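Local coordinates for Alpha/beta hydrolase fold-3 domain-containing protein (Enterococcus faecalis, PDB 2QRU) that is of unknown function but has the alpha/beta hydrolase fold, and probably hydrolyses a substrate not yet identified, at residues 39-43 with 166-172. Residues are numbered along the deposited sequence; the frame is centred on the assembly and turned at random.
Sequences IYGTK and DDPFLSR. With EDO (1,2-ethanediol), chain G.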
# COMPACT_ATOMS: atom_id res chain seq x y z
N ILE A 39 3.36 1.06 -10.17
CA ILE A 39 4.19 1.53 -11.29
C ILE A 39 5.14 2.68 -10.90
O ILE A 39 6.25 2.79 -11.46
CB ILE A 39 3.33 2.02 -12.50
CG1 ILE A 39 2.28 0.97 -12.94
CG2 ILE A 39 4.22 2.53 -13.64
CD1 ILE A 39 2.74 -0.01 -13.86
N TYR A 40 4.72 3.56 -9.99
CA TYR A 40 5.59 4.64 -9.54
C TYR A 40 5.60 4.78 -8.01
O TYR A 40 4.93 4.02 -7.32
CB TYR A 40 5.22 5.97 -10.23
CG TYR A 40 4.01 6.72 -9.68
CD1 TYR A 40 2.70 6.34 -10.02
CD2 TYR A 40 4.18 7.82 -8.84
CE1 TYR A 40 1.59 7.04 -9.51
CE2 TYR A 40 3.09 8.52 -8.32
CZ TYR A 40 1.80 8.15 -8.67
OH TYR A 40 0.74 8.87 -8.14
N GLY A 41 6.39 5.72 -7.51
CA GLY A 41 6.29 6.12 -6.11
C GLY A 41 7.38 5.58 -5.22
O GLY A 41 8.32 4.91 -5.69
N THR A 42 7.24 5.85 -3.92
CA THR A 42 8.35 5.72 -3.00
C THR A 42 7.86 5.58 -1.57
O THR A 42 6.86 6.19 -1.19
CB THR A 42 9.25 6.99 -3.13
OG1 THR A 42 10.28 6.95 -2.14
CG2 THR A 42 8.44 8.27 -2.95
N LYS A 43 8.55 4.75 -0.80
CA LYS A 43 8.39 4.67 0.67
C LYS A 43 8.47 6.04 1.32
O LYS A 43 7.95 6.25 2.41
CB LYS A 43 9.44 3.75 1.31
CG LYS A 43 10.93 4.12 1.03
CD LYS A 43 11.87 3.17 1.75
CE LYS A 43 13.37 3.51 1.43
NZ LYS A 43 13.62 3.45 -0.05
N ASP A 166 12.57 1.71 -5.98
CA ASP A 166 12.15 3.01 -5.45
C ASP A 166 12.18 4.07 -6.54
O ASP A 166 13.06 4.06 -7.42
CB ASP A 166 13.09 3.40 -4.31
CG ASP A 166 12.65 4.65 -3.56
OD1 ASP A 166 11.43 4.82 -3.30
OD2 ASP A 166 13.56 5.42 -3.18
N ASP A 167 11.22 4.99 -6.47
CA ASP A 167 11.08 6.08 -7.43
C ASP A 167 10.90 7.36 -6.62
O ASP A 167 9.79 7.91 -6.54
CB ASP A 167 9.88 5.77 -8.35
CG ASP A 167 9.55 6.89 -9.32
OD1 ASP A 167 10.46 7.63 -9.79
OD2 ASP A 167 8.34 7.02 -9.63
N PRO A 168 11.99 7.82 -5.96
CA PRO A 168 11.85 8.86 -4.91
C PRO A 168 11.31 10.23 -5.37
O PRO A 168 10.81 10.99 -4.55
CB PRO A 168 13.27 9.00 -4.35
CG PRO A 168 14.17 8.47 -5.44
CD PRO A 168 13.38 7.37 -6.13
N PHE A 169 11.37 10.52 -6.66
CA PHE A 169 10.91 11.81 -7.17
C PHE A 169 9.65 11.69 -8.05
O PHE A 169 9.31 12.63 -8.78
CB PHE A 169 12.05 12.52 -7.89
CG PHE A 169 13.25 12.71 -7.01
CD1 PHE A 169 13.13 13.40 -5.79
CD2 PHE A 169 14.48 12.16 -7.35
CE1 PHE A 169 14.23 13.56 -4.94
CE2 PHE A 169 15.59 12.32 -6.51
CZ PHE A 169 15.46 13.02 -5.31
N LEU A 170 8.98 10.54 -7.96
CA LEU A 170 7.75 10.28 -8.71
C LEU A 170 7.91 10.47 -10.22
O LEU A 170 6.99 10.90 -10.91
CB LEU A 170 6.57 11.12 -8.16
CG LEU A 170 6.48 11.27 -6.63
CD1 LEU A 170 5.22 12.00 -6.19
CD2 LEU A 170 6.55 9.91 -5.96
N SER A 171 9.09 10.13 -10.73
CA SER A 171 9.41 10.33 -12.13
C SER A 171 8.62 9.37 -13.04
O SER A 171 8.43 9.64 -14.22
CB SER A 171 10.91 10.18 -12.35
OG SER A 171 11.31 8.82 -12.20
N ARG A 172 8.16 8.26 -12.47
CA ARG A 172 7.43 7.26 -13.25
C ARG A 172 5.92 7.52 -13.23
O ARG A 172 5.13 6.74 -13.78
CB ARG A 172 7.76 5.85 -12.74
CG ARG A 172 9.26 5.48 -12.79
CD ARG A 172 9.53 4.22 -11.95
NE ARG A 172 8.78 3.08 -12.46
CZ ARG A 172 9.17 2.30 -13.48
NH1 ARG A 172 10.33 2.53 -14.09
NH2 ARG A 172 8.40 1.29 -13.89
C1 EDO G . 2.87 9.03 -4.05
O1 EDO G . 1.61 8.50 -3.60
C2 EDO G . 3.66 7.84 -4.62
O2 EDO G . 4.63 7.26 -3.75
O HOH W 1 12.95 6.63 -0.79
O HOH W 2 9.98 2.87 -2.21
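Asp167 meets Gly41 across the two loops and shows how one carboxylate can join them. CB packs on Gly41 O, 3.2 Å away, beside a weak backbone bond from Asp167 N to that oxygen. With CG anti to the backbone N (chi1 175°), the carboxylate is carried alongside Gly41. OD2 then takes Gly41 N at 3.2 Å in a nearly straight bond (171°) on its anti side, and Arg172 N on its syn side, the two donors arriving from opposite faces of the carboxylate plane. OD1 faces back into its own loop and accepts Ser171 OG at 2.8 Å, just past the type I turn from Asp167 to Leu170. Held between both loops, the group has little freedom to rotate.

On one flank, Arg172 NE meets Ile39 O at 2.7 Å, in the guanidinium plane, while NH1 and NH2 bind Asp159 O, Ala69 O and Asn71 OD1. On the other, Thr42 OG1 uses the syn lone pair of Asp166 OD1 at 2.7 Å.

The pairing joins the loop between strand 28-33 and helix 48-55 to the one leading into helix 173-181, with Ile39 against helix 185-189 and Tyr40 near the putative Ser-His-Asp triad.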